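Local structure of aspartate aminotransferase (Leishmania major, 4H51) at residues 121-124 and 125-129; 175-178 and 179-182; 213-216 and 217-221; 235-239 and 240-244; 243-246 and 247-251. The protein probably catalyses the pyridoxal phosphate-dependent transfer of the amino group between L-aspartate and 2-oxoglutarate, working as a homodimer. All coordinates share one frame; numbering follows the deposited sequence.

Interaction 1: 121-124 and 125-129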
loop_
_atom_site.group_PDB
_atom_site.type_symbol
_atom_site.label_atom_id
_atom_site.label_comp_id
_atom_site.label_asym_id
_atom_site.label_seq_id
_atom_site.Cartn_x
_atom_site.Cartn_y
_atom_site.Cartn_z
ATOM N N ALA B 121 -8.165 0.052 -2.947
ATOM C CA ALA B 121 -9.550 -0.213 -2.557
ATOM C C ALA B 121 -10.214 -1.292 -3.414
ATOM O O ALA B 121 -11.014 -2.090 -2.899
ATOM C CB ALA B 121 -10.357 1.118 -2.601
ATOM N N VAL B 122 -9.901 -1.314 -4.713
ATOM C CA VAL B 122 -10.472 -2.343 -5.603
ATOM C C VAL B 122 -9.897 -3.690 -5.180
ATOM O O VAL B 122 -10.648 -4.624 -5.017
ATOM C CB VAL B 122 -10.237 -2.076 -7.090
ATOM C CG1 VAL B 122 -10.709 -3.273 -7.972
ATOM C CG2 VAL B 122 -10.967 -0.796 -7.482
ATOM N N SER B 123 -8.571 -3.771 -4.976
ATOM C CA SER B 123 -7.965 -5.018 -4.543
ATOM C C SER B 123 -8.514 -5.494 -3.208
ATOM O O SER B 123 -8.892 -6.683 -3.048
ATOM C CB SER B 123 -6.443 -4.843 -4.454
ATOM O OG SER B 123 -5.828 -6.033 -4.038
ATOM N N LEU B 124 -8.526 -4.582 -2.219
ATOM C CA LEU B 124 -9.042 -4.923 -0.897
ATOM C C LEU B 124 -10.529 -5.366 -0.939
ATOM O O LEU B 124 -10.921 -6.319 -0.249
ATOM C CB LEU B 124 -8.877 -3.769 0.103
ATOM C CG LEU B 124 -9.339 -4.027 1.538
ATOM C CD1 LEU B 124 -8.572 -5.163 2.185
ATOM C CD2 LEU B 124 -9.103 -2.804 2.443
ATOM N N GLY B 125 -11.340 -4.632 -1.675
ATOM C CA GLY B 125 -12.754 -4.954 -1.842
ATOM C C GLY B 125 -12.919 -6.311 -2.509
ATOM O O GLY B 125 -13.743 -7.110 -2.092
ATOM N N ALA B 126 -12.138 -6.572 -3.535
ATOM C CA ALA B 126 -12.211 -7.846 -4.246
ATOM C C ALA B 126 -11.867 -8.987 -3.307
ATOM O O ALA B 126 -12.543 -10.017 -3.353
ATOM C CB ALA B 126 -11.315 -7.873 -5.478
ATOM N N LYS B 127 -10.862 -8.789 -2.434
ATOM C CA LYS B 127 -10.532 -9.790 -1.410
ATOM C C LYS B 127 -11.603 -9.928 -0.360
ATOM O O LYS B 127 -11.984 -11.027 0.022
ATOM C CB LYS B 127 -9.172 -9.465 -0.745
ATOM C CG LYS B 127 -8.014 -9.602 -1.722
ATOM C CD LYS B 127 -6.626 -9.352 -1.128
ATOM C CE LYS B 127 -5.706 -8.781 -2.209
ATOM N NZ LYS B 127 -4.234 -8.889 -1.944
ATOM N N LEU B 128 -12.120 -8.816 0.129
ATOM C CA LEU B 128 -13.192 -8.889 1.126
ATOM C C LEU B 128 -14.394 -9.734 0.624
ATOM O O LEU B 128 -15.020 -10.495 1.376
ATOM C CB LEU B 128 -13.663 -7.477 1.481
ATOM C CG LEU B 128 -14.858 -7.323 2.435
ATOM C CD1 LEU B 128 -14.551 -7.860 3.837
ATOM C CD2 LEU B 128 -15.247 -5.852 2.520
ATOM N N LEU B 129 -14.717 -9.557 -0.645
ATOM C CA LEU B 129 -15.899 -10.193 -1.261
ATOM C C LEU B 129 -15.724 -11.713 -1.339
ATOM O O LEU B 129 -16.715 -12.440 -1.355
ATOM C CB LEU B 129 -16.154 -9.598 -2.640
ATOM C CG LEU B 129 -16.827 -8.220 -2.603
ATOM C CD1 LEU B 129 -16.850 -7.544 -3.946
ATOM C CD2 LEU B 129 -18.222 -8.193 -2.015
#

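Interaction 2: 175-178 and 179-182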
loop_
_atom_site.group_PDB
_atom_site.type_symbol
_atom_site.label_atom_id
_atom_site.label_comp_id
_atom_site.label_asym_id
_atom_site.label_seq_id
_atom_site.Cartn_x
_atom_site.Cartn_y
_atom_site.Cartn_z
ATOM N N LEU B 175 -23.622 3.626 -25.291
ATOM C CA LEU B 175 -23.895 2.442 -24.493
ATOM C C LEU B 175 -24.829 1.480 -25.211
ATOM O O LEU B 175 -25.898 1.854 -25.632
ATOM C CB LEU B 175 -24.527 2.824 -23.137
ATOM C CG LEU B 175 -23.631 2.689 -21.943
ATOM C CD1 LEU B 175 -22.384 3.512 -22.221
ATOM C CD2 LEU B 175 -24.354 3.132 -20.657
ATOM N N ASN B 176 -24.425 0.237 -25.328
ATOM C CA ASN B 176 -25.350 -0.832 -25.674
ATOM C C ASN B 176 -26.157 -1.195 -24.436
ATOM O O ASN B 176 -25.867 -2.183 -23.735
ATOM C CB ASN B 176 -24.585 -2.060 -26.166
ATOM C CG ASN B 176 -25.503 -3.219 -26.561
ATOM O OD1 ASN B 176 -26.730 -3.151 -26.471
ATOM N ND2 ASN B 176 -24.889 -4.292 -27.025
ATOM N N PHE B 177 -27.177 -0.395 -24.155
ATOM C CA PHE B 177 -27.883 -0.538 -22.904
ATOM C C PHE B 177 -28.742 -1.783 -22.877
ATOM O O PHE B 177 -28.869 -2.446 -21.820
ATOM C CB PHE B 177 -28.718 0.681 -22.575
ATOM C CG PHE B 177 -29.240 0.668 -21.173
ATOM C CD1 PHE B 177 -28.355 0.596 -20.083
ATOM C CD2 PHE B 177 -30.600 0.708 -20.931
ATOM C CE1 PHE B 177 -28.852 0.585 -18.788
ATOM C CE2 PHE B 177 -31.090 0.696 -19.630
ATOM C CZ PHE B 177 -30.223 0.643 -18.569
ATOM N N GLU B 178 -29.300 -2.160 -24.029
ATOM C CA GLU B 178 -30.099 -3.398 -24.081
ATOM C C GLU B 178 -29.231 -4.642 -23.789
ATOM O O GLU B 178 -29.656 -5.537 -23.084
ATOM C CB GLU B 178 -30.866 -3.525 -25.420
ATOM C CG GLU B 178 -31.945 -2.431 -25.599
ATOM C CD GLU B 178 -32.996 -2.384 -24.478
ATOM O OE1 GLU B 178 -33.553 -3.437 -24.112
ATOM O OE2 GLU B 178 -33.261 -1.296 -23.923
ATOM N N GLY B 179 -28.001 -4.644 -24.280
ATOM C CA GLY B 179 -27.091 -5.731 -24.065
ATOM C C GLY B 179 -26.655 -5.785 -22.609
ATOM O O GLY B 179 -26.541 -6.880 -22.028
ATOM N N MET B 180 -26.452 -4.618 -22.027
ATOM C CA MET B 180 -26.068 -4.517 -20.625
ATOM C C MET B 180 -27.134 -5.118 -19.735
ATOM O O MET B 180 -26.842 -5.945 -18.883
ATOM C CB MET B 180 -25.799 -3.074 -20.215
ATOM C CG MET B 180 -25.326 -2.953 -18.768
ATOM S SD MET B 180 -24.851 -1.245 -18.398
ATOM C CE MET B 180 -24.175 -1.376 -16.740
ATOM N N LYS B 181 -28.378 -4.708 -19.965
ATOM C CA LYS B 181 -29.489 -5.255 -19.195
ATOM C C LYS B 181 -29.589 -6.769 -19.384
ATOM O O LYS B 181 -29.821 -7.499 -18.419
ATOM C CB LYS B 181 -30.792 -4.581 -19.579
ATOM C CG LYS B 181 -30.866 -3.128 -19.106
ATOM C CD LYS B 181 -32.233 -2.460 -19.310
ATOM C CE LYS B 181 -32.575 -2.228 -20.770
ATOM N NZ LYS B 181 -33.977 -1.712 -20.925
ATOM N N LYS B 182 -29.454 -7.221 -20.632
ATOM C CA LYS B 182 -29.501 -8.637 -20.940
ATOM C C LYS B 182 -28.448 -9.390 -20.117
ATOM O O LYS B 182 -28.752 -10.401 -19.535
ATOM C CB LYS B 182 -29.264 -8.832 -22.428
ATOM C CG LYS B 182 -29.316 -10.269 -22.925
ATOM C CD LYS B 182 -29.550 -10.270 -24.442
ATOM C CE LYS B 182 -28.845 -11.411 -25.147
ATOM N NZ LYS B 182 -29.377 -12.719 -24.671
#

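Interaction 3: 213-216 and 217-221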
loop_
_atom_site.group_PDB
_atom_site.type_symbol
_atom_site.label_atom_id
_atom_site.label_comp_id
_atom_site.label_asym_id
_atom_site.label_seq_id
_atom_site.Cartn_x
_atom_site.Cartn_y
_atom_site.Cartn_z
ATOM N N ASN B 213 -31.107 4.354 -12.939
ATOM C CA ASN B 213 -32.258 3.877 -12.176
ATOM C C ASN B 213 -32.671 2.467 -12.624
ATOM O O ASN B 213 -32.988 1.588 -11.771
ATOM C CB ASN B 213 -33.430 4.868 -12.301
ATOM C CG ASN B 213 -34.526 4.640 -11.246
ATOM O OD1 ASN B 213 -34.254 4.539 -10.049
ATOM N ND2 ASN B 213 -35.777 4.626 -11.687
ATOM N N GLU B 214 -32.647 2.212 -13.932
ATOM C CA GLU B 214 -32.995 0.863 -14.434
ATOM C C GLU B 214 -31.955 -0.163 -13.993
ATOM O O GLU B 214 -32.315 -1.260 -13.618
ATOM C CB GLU B 214 -33.093 0.820 -15.933
ATOM C CG GLU B 214 -34.314 1.528 -16.494
ATOM C CD GLU B 214 -34.541 1.189 -17.976
ATOM O OE1 GLU B 214 -34.541 -0.008 -18.353
ATOM O OE2 GLU B 214 -34.693 2.130 -18.783
ATOM N N ILE B 215 -30.678 0.233 -13.967
ATOM C CA ILE B 215 -29.625 -0.701 -13.540
ATOM C C ILE B 215 -29.803 -1.036 -12.062
ATOM O O ILE B 215 -29.640 -2.193 -11.656
ATOM C CB ILE B 215 -28.233 -0.121 -13.751
ATOM C CG1 ILE B 215 -27.937 0.059 -15.237
ATOM C CG2 ILE B 215 -27.159 -1.073 -13.162
ATOM C CD1 ILE B 215 -26.818 1.044 -15.489
ATOM N N ALA B 216 -30.144 -0.038 -11.246
ATOM C CA ALA B 216 -30.423 -0.310 -9.819
ATOM C C ALA B 216 -31.556 -1.320 -9.660
ATOM O O ALA B 216 -31.438 -2.230 -8.855
ATOM C CB ALA B 216 -30.723 0.952 -9.039
ATOM N N SER B 217 -32.656 -1.144 -10.374
ATOM C CA SER B 217 -33.770 -2.085 -10.285
ATOM C C SER B 217 -33.357 -3.532 -10.607
ATOM O O SER B 217 -33.799 -4.472 -9.951
ATOM C CB SER B 217 -34.885 -1.686 -11.251
ATOM O OG SER B 217 -35.414 -0.460 -10.864
ATOM N N LEU B 218 -32.532 -3.689 -11.621
ATOM C CA LEU B 218 -32.044 -5.012 -12.025
ATOM C C LEU B 218 -31.095 -5.605 -10.987
ATOM O O LEU B 218 -31.148 -6.823 -10.709
ATOM C CB LEU B 218 -31.307 -4.910 -13.358
ATOM C CG LEU B 218 -32.170 -4.535 -14.548
ATOM C CD1 LEU B 218 -31.309 -4.565 -15.788
ATOM C CD2 LEU B 218 -33.343 -5.501 -14.697
ATOM N N MET B 219 -30.225 -4.778 -10.406
ATOM C CA MET B 219 -29.304 -5.284 -9.369
ATOM C C MET B 219 -30.058 -5.755 -8.126
ATOM O O MET B 219 -29.658 -6.730 -7.468
ATOM C CB MET B 219 -28.258 -4.215 -8.948
ATOM C CG MET B 219 -27.370 -3.751 -10.115
ATOM S SD MET B 219 -26.250 -5.082 -10.564
ATOM C CE MET B 219 -25.649 -4.484 -12.150
ATOM N N LEU B 220 -31.156 -5.069 -7.797
ATOM C CA LEU B 220 -31.960 -5.453 -6.658
ATOM C C LEU B 220 -32.733 -6.726 -6.990
ATOM O O LEU B 220 -32.747 -7.638 -6.197
ATOM C CB LEU B 220 -32.929 -4.333 -6.242
ATOM C CG LEU B 220 -32.318 -3.149 -5.520
ATOM C CD1 LEU B 220 -33.108 -1.852 -5.779
ATOM C CD2 LEU B 220 -32.165 -3.427 -4.006
ATOM N N ALA B 221 -33.315 -6.814 -8.177
ATOM C CA ALA B 221 -34.128 -7.970 -8.571
ATOM C C ALA B 221 -33.326 -9.259 -8.591
ATOM O O ALA B 221 -33.831 -10.319 -8.219
ATOM C CB ALA B 221 -34.764 -7.734 -9.945
#

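Interaction 4: 235-239 and 240-244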
loop_
_atom_site.group_PDB
_atom_site.type_symbol
_atom_site.label_atom_id
_atom_site.label_comp_id
_atom_site.label_asym_id
_atom_site.label_seq_id
_atom_site.Cartn_x
_atom_site.Cartn_y
_atom_site.Cartn_z
ATOM N N TYR B 235 -15.191 14.681 -12.412
ATOM C CA TYR B 235 -14.764 14.892 -13.790
ATOM C C TYR B 235 -15.892 14.692 -14.827
ATOM O O TYR B 235 -15.877 15.300 -15.914
ATOM C CB TYR B 235 -13.592 14.006 -14.135
ATOM C CG TYR B 235 -12.225 14.564 -13.721
ATOM C CD1 TYR B 235 -11.595 15.551 -14.485
ATOM C CD2 TYR B 235 -11.597 14.125 -12.586
ATOM C CE1 TYR B 235 -10.366 16.072 -14.106
ATOM C CE2 TYR B 235 -10.377 14.626 -12.205
ATOM C CZ TYR B 235 -9.764 15.576 -12.953
ATOM O OH TYR B 235 -8.557 16.029 -12.591
ATOM N N ALA B 236 -16.863 13.843 -14.522
ATOM C CA ALA B 236 -18.029 13.702 -15.428
ATOM C C ALA B 236 -18.736 15.033 -15.688
ATOM O O ALA B 236 -19.120 15.326 -16.826
ATOM C CB ALA B 236 -19.006 12.655 -14.913
ATOM N N SER B 237 -18.858 15.863 -14.650
ATOM C CA SER B 237 -19.536 17.156 -14.783
ATOM C C SER B 237 -18.766 18.408 -14.315
ATOM O O SER B 237 -19.184 19.507 -14.675
ATOM C CB SER B 237 -20.823 17.102 -13.992
ATOM O OG SER B 237 -20.478 17.086 -12.615
ATOM N N GLY B 238 -17.704 18.264 -13.525
ATOM C CA GLY B 238 -17.160 19.354 -12.692
ATOM C C GLY B 238 -17.859 19.627 -11.354
ATOM O O GLY B 238 -17.408 20.467 -10.556
ATOM N N SER B 239 -18.927 18.878 -11.084
ATOM C CA SER B 239 -19.609 18.922 -9.787
ATOM C C SER B 239 -19.565 17.581 -9.060
ATOM O O SER B 239 -20.038 16.573 -9.615
ATOM C CB SER B 239 -21.077 19.276 -10.022
ATOM O OG SER B 239 -21.878 18.993 -8.881
ATOM N N LEU B 240 -19.073 17.611 -7.830
ATOM C CA LEU B 240 -19.002 16.427 -6.940
ATOM C C LEU B 240 -20.397 15.879 -6.662
ATOM O O LEU B 240 -20.600 14.645 -6.692
ATOM C CB LEU B 240 -18.336 16.757 -5.615
ATOM C CG LEU B 240 -16.853 17.133 -5.597
ATOM C CD1 LEU B 240 -16.497 17.595 -4.213
ATOM C CD2 LEU B 240 -16.023 15.924 -6.015
ATOM N N ASP B 241 -21.343 16.794 -6.401
ATOM C CA ASP B 241 -22.723 16.367 -6.156
ATOM C C ASP B 241 -23.337 15.695 -7.366
ATOM O O ASP B 241 -23.896 14.589 -7.255
ATOM C CB ASP B 241 -23.594 17.529 -5.684
ATOM C CG ASP B 241 -23.393 17.849 -4.215
ATOM O OD1 ASP B 241 -22.995 16.996 -3.401
ATOM O OD2 ASP B 241 -23.668 18.984 -3.859
ATOM N N THR B 242 -23.231 16.332 -8.535
ATOM C CA THR B 242 -23.794 15.728 -9.738
ATOM C C THR B 242 -23.167 14.391 -10.053
ATOM O O THR B 242 -23.881 13.456 -10.457
ATOM C CB THR B 242 -23.672 16.643 -10.975
ATOM O OG1 THR B 242 -24.336 17.885 -10.702
ATOM C CG2 THR B 242 -24.313 15.996 -12.204
ATOM N N ASP B 243 -21.849 14.286 -9.848
ATOM C CA ASP B 243 -21.109 13.073 -10.241
ATOM C C ASP B 243 -21.369 11.907 -9.326
ATOM O O ASP B 243 -21.211 10.810 -9.756
ATOM C CB ASP B 243 -19.643 13.288 -10.385
ATOM C CG ASP B 243 -19.290 14.072 -11.618
ATOM O OD1 ASP B 243 -20.188 14.435 -12.411
ATOM O OD2 ASP B 243 -18.085 14.302 -11.753
ATOM N N ALA B 244 -21.887 12.162 -8.135
ATOM C CA ALA B 244 -22.234 11.125 -7.143
ATOM C C ALA B 244 -23.617 10.520 -7.314
ATOM O O ALA B 244 -24.062 9.717 -6.486
ATOM C CB ALA B 244 -22.105 11.720 -5.743
HETATM O O HOH W 1 -21.093 19.680 -5.791
#

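Interaction 5: 243-246 and 247-251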
loop_
_atom_site.group_PDB
_atom_site.type_symbol
_atom_site.label_atom_id
_atom_site.label_comp_id
_atom_site.label_asym_id
_atom_site.label_seq_id
_atom_site.Cartn_x
_atom_site.Cartn_y
_atom_site.Cartn_z
ATOM N N ASP B 243 -21.849 14.286 -9.848
ATOM C CA ASP B 243 -21.109 13.073 -10.241
ATOM C C ASP B 243 -21.369 11.907 -9.326
ATOM O O ASP B 243 -21.211 10.810 -9.756
ATOM C CB ASP B 243 -19.643 13.288 -10.385
ATOM C CG ASP B 243 -19.290 14.072 -11.618
ATOM O OD1 ASP B 243 -20.188 14.435 -12.411
ATOM O OD2 ASP B 243 -18.085 14.302 -11.753
ATOM N N ALA B 244 -21.887 12.162 -8.135
ATOM C CA ALA B 244 -22.234 11.125 -7.143
ATOM C C ALA B 244 -23.617 10.520 -7.314
ATOM O O ALA B 244 -24.062 9.717 -6.486
ATOM C CB ALA B 244 -22.105 11.720 -5.743
ATOM N N TYR B 245 -24.339 10.891 -8.370
ATOM C CA TYR B 245 -25.719 10.469 -8.519
ATOM C C TYR B 245 -25.887 8.958 -8.408
ATOM O O TYR B 245 -26.762 8.463 -7.707
ATOM C CB TYR B 245 -26.287 10.959 -9.869
ATOM C CG TYR B 245 -27.740 10.617 -10.030
ATOM C CD1 TYR B 245 -28.723 11.467 -9.504
ATOM C CD2 TYR B 245 -28.164 9.448 -10.666
ATOM C CE1 TYR B 245 -30.062 11.172 -9.631
ATOM C CE2 TYR B 245 -29.513 9.147 -10.785
ATOM C CZ TYR B 245 -30.463 10.011 -10.237
ATOM O OH TYR B 245 -31.826 9.762 -10.339
ATOM N N ALA B 246 -25.027 8.203 -9.081
ATOM C CA ALA B 246 -25.244 6.772 -9.175
ATOM C C ALA B 246 -25.124 6.113 -7.805
ATOM O O ALA B 246 -26.009 5.386 -7.366
ATOM C CB ALA B 246 -24.307 6.140 -10.217
ATOM N N ALA B 247 -24.007 6.342 -7.119
ATOM C CA ALA B 247 -23.818 5.811 -5.773
ATOM C C ALA B 247 -24.926 6.280 -4.848
ATOM O O ALA B 247 -25.424 5.497 -4.035
ATOM C CB ALA B 247 -22.454 6.262 -5.210
ATOM N N ARG B 248 -25.318 7.559 -4.925
ATOM C CA ARG B 248 -26.381 8.066 -4.014
ATOM C C ARG B 248 -27.741 7.463 -4.290
ATOM O O ARG B 248 -28.488 7.155 -3.355
ATOM C CB ARG B 248 -26.488 9.616 -3.986
ATOM C CG ARG B 248 -25.244 10.280 -3.456
ATOM C CD ARG B 248 -25.309 11.778 -3.473
ATOM N NE ARG B 248 -24.022 12.342 -3.018
ATOM C CZ ARG B 248 -23.750 13.631 -3.042
ATOM N NH1 ARG B 248 -24.671 14.484 -3.439
ATOM N NH2 ARG B 248 -22.570 14.052 -2.633
ATOM N N LEU B 249 -28.047 7.249 -5.565
ATOM C CA LEU B 249 -29.295 6.545 -5.961
ATOM C C LEU B 249 -29.314 5.120 -5.500
ATOM O O LEU B 249 -30.321 4.658 -4.968
ATOM C CB LEU B 249 -29.445 6.521 -7.488
ATOM C CG LEU B 249 -30.597 5.722 -8.136
ATOM C CD1 LEU B 249 -31.985 6.308 -7.879
ATOM C CD2 LEU B 249 -30.301 5.656 -9.626
ATOM N N PHE B 250 -28.211 4.383 -5.718
ATOM C CA PHE B 250 -28.163 2.995 -5.270
ATOM C C PHE B 250 -28.339 2.898 -3.742
ATOM O O PHE B 250 -29.020 2.000 -3.248
ATOM C CB PHE B 250 -26.878 2.287 -5.756
ATOM C CG PHE B 250 -26.884 1.879 -7.228
ATOM C CD1 PHE B 250 -27.359 2.716 -8.227
ATOM C CD2 PHE B 250 -26.339 0.677 -7.621
ATOM C CE1 PHE B 250 -27.314 2.364 -9.549
ATOM C CE2 PHE B 250 -26.309 0.297 -8.961
ATOM C CZ PHE B 250 -26.814 1.145 -9.925
ATOM N N ALA B 251 -27.698 3.796 -2.996
ATOM C CA ALA B 251 -27.844 3.817 -1.532
ATOM C C ALA B 251 -29.297 4.041 -1.198
ATOM O O ALA B 251 -29.855 3.321 -0.397
ATOM C CB ALA B 251 -27.008 4.940 -0.907
#

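Interaction 1: 121-124 and 125-129
Four successive i to i+4 hydrogen bonds, from Gly125 N to Ala121 O through to Leu128 N to Leu124 O, carry residues 121-129 along helix 117-129, each 2.8 or 2.9 Å from donor N to acceptor O with N-H...O angles of 156° to 163°. Among the side chains the contact to single out is Lys127 with Ser123, one turn apart. Lys127 CG lies beside its own backbone N (chi1 -66°), and the chain, extended from there, runs back over the preceding turn, CG coming within 3.3 Å of Ser123 O. In the modelled conformer of Ser123 its OG also lies 3.3 Å from Lys127 CE, but the serine has a second conformer and this approach is doubtful. The salt bridge of Lys127 NZ is made with Glu301 of the same chain. Leu124 and Leu128 pack on helix 287-299, while Ala121 meets strands 110-116 and 258-262. On the subunit interface, Lys127 packs against Lys127 of the second subunit and Leu128 against Trp21 of the second subunit. The lysine thus runs its methylenes along the Ser123 carbonyl and gives its charge to Glu301, consistent with a cationic end held in place at a largely buried dimer contact.

Interaction 2: 175-178 and 179-182
Lys181 NZ is gripped by two carboxylates: Glu178, one turn back on the same helix, and Glu214 on helix 209-221. Within helix 177-186 the salt bridge runs from Lys181 NZ to Glu178 OE2 at 3.1 Å, on the syn side but tilted out of the carboxylate plane. A bend at chi3 of Lys181 (-69°) turns the amine that way after the chain has folded over Phe177. Lys181 CG sits over one face of the Phe177 ring, 4.0 Å from the centroid and 19° off the normal, a CH-pi contact, and Lys181 CD approaches Phe177 CE2 to 3.4 Å. Met180 SD approaches the same ring obliquely, 5.4 Å from its centroid, as a Met-aromatic contact. Asn176, at the N-cap of the helix, accepts from Gly179 N through OD1 over 2.9 Å, a capping bond. The amide oxygen is not met on a lone pair: the donor stands above the carbonyl plane, 59° out of it. Asn176 also gives its backbone O to Met180 N (3.0 Å), so the cap residue serves the first turn twice. Two acidic partners around Lys181 NZ would probably favour its protonated state, while the aromatic face shelters the aliphatic part of the chain.

Interaction 3: 213-216 and 217-221
Met219 CG stands beside its own backbone N (chi1 -60°) and the chain bends again at chi2 (-71°), which brings its terminal methyl alongside Ile215, whose CG2 branch is anti to the backbone N. The two side chains lie side by side and point the same way, one turn apart on helix 209-221, the helix of the beta-alpha-beta unit formed with strands 192-196 and 225-230. Beneath them the helix is regular: Met219 N donates to Ile215 O at 2.9 Å, and Leu220 N donates to Ala216 O at 3.0 Å. The bonds at the start of the segment are longer, reaching 3.2 Å for Leu218 N to Glu214 O, yet they remain well directed. Two leucines lie against carbonyl oxygens one turn earlier: Leu218 CG is 3.4 Å from Glu214 O, and Leu220 comes nearest with CD1, 3.5 Å from Ala216 O.

The polar ends of Glu214 and Ser217 have partners on other elements, Lys181 for the glutamate and Arg253, hydrogen-bonded to Ser217 OG, for the serine. Toward helix 177-186, Leu218 rests on Lys181 and Ile184; toward helix 245-252, both Ile215 and Ala216 touch Phe250. The helix therefore packs between two neighbours, with small Ala216 meeting the phenylalanine ring and bulkier Leu218 reaching the other helix. Within the turn itself, the apolar contact is Ile215 CG2 to Met219 CE at 3.9 Å, while Met219 CG lies 3.2 Å from Ile215 O.

Interaction 4: 235-239 and 240-244
Ser237 OG donates to Asp243 OD1 over 2.7 Å, and around this bond the contact is most compact: the hydroxyl meets the carboxylate from above its plane, 55° out of it, while Ala236 CB lies 3.3 Å from the same Asp243 OD1. The oxygen of Ser237 occupies the position between its backbone N and carbonyl carbon (chi1 70°), from where it also accepts from Ser239 N at 2.8 Å, closing an ST turn. One hydroxyl thus links the loop to the aspartate and shapes the bend through Gly238, which has positive phi. Ser239, at the N-cap of helix 240-243, takes the next step. Its OG accepts from Thr242 N at 3.0 Å, nearly straight at 174°, and its backbone O receives Asp243 N at 2.9 Å.

The looser, solvent-facing part is round Asp241 and Thr242, both exposed. There a water accepts from Asp241 N at 3.0 Å and is also hydrogen-bonded to Ser239 OG (3.3 Å), so solvent serves an amide of the helix's first turn. Thr242 CB lies 3.6 Å from Ser237 OG.

In the fold, this loop follows strand 225-230 and leads by way of helix 240-243 into helix 245-252, where Arg248 is the partner of Asp241. Tyr235 OH is hydrogen-bonded to the backbone O of the lysine-bound pyridoxal phosphate residue at position 265, which places the loop next to the cofactor-bearing residue, and the tyrosine ring packs on helix 320-350. Leu240 touches Trp326 and Glu327 of that long helix.

Interaction 5: 243-246 and 247-251
The first turn of helix 245-252, just after the short helix 240-243, brings Arg248 back over Ala244. The backbone bond beneath is Arg248 N to Ala244 O, 2.9 Å. Arg248 CG is set beside the backbone N (chi1 -63°), and the chain stays extended to NE, running past the carbonyl and the methyl of Ala244. The methyl then lies under one face of the guanidinium group, 3.3 Å from its plane and displaced toward the rim; the nearest pair is Ala244 CB to Arg248 NE at 3.4 Å. One residue along, Leu249 N donates to Tyr245 O at 2.8 Å, and the side chains of this pair cross at a slant, Tyr245 CE2 approaching Leu249 CD2 to 3.8 Å. On the buried side, Phe250 CD1 comes within 3.1 Å of Ala246 O, the oxygen that also takes Phe250 N at 2.9 Å. Phe250 stacks edge-to-face with Phe228 of strand 225-230, and Ala244 and Ala247 lean on Ile100 of helix 90-101. The guanidinium group reaches the carbonyls of Ile99 and Ile100 by way of NH2 and NE, and NH1 forms a salt bridge with Asp241 OD1. With polar partners for all three nitrogens and a methyl against one face, the guanidinium group is probably fixed in rotation, tying the end of helix 90-101 to the acidic residue before this turn.

Interactions 2, 3 and 5 run across three neighbouring helices: Lys181 NZ reaches Glu214 OE1 at 3.1 Å, and Phe177 CE1 packs on Ile215 CG1 at 3.7 Å, while on the other flank Ala216 CB meets Phe250 CE1, also at 3.7 Å. Interaction 3 thus touches both, their centres each about 13 Å from its own. Interactions 4 and 5 share Asp243 and Ala244 and are joined by a salt bridge, Asp241 OD1 to Arg248 NH1, 3.0 Å. Interaction 4 has the direct link to the cofactor site, through Tyr235 and modified residue 265. Interaction 1 stands apart at the subunit interface, its centre about 20 Å from that of interaction 5.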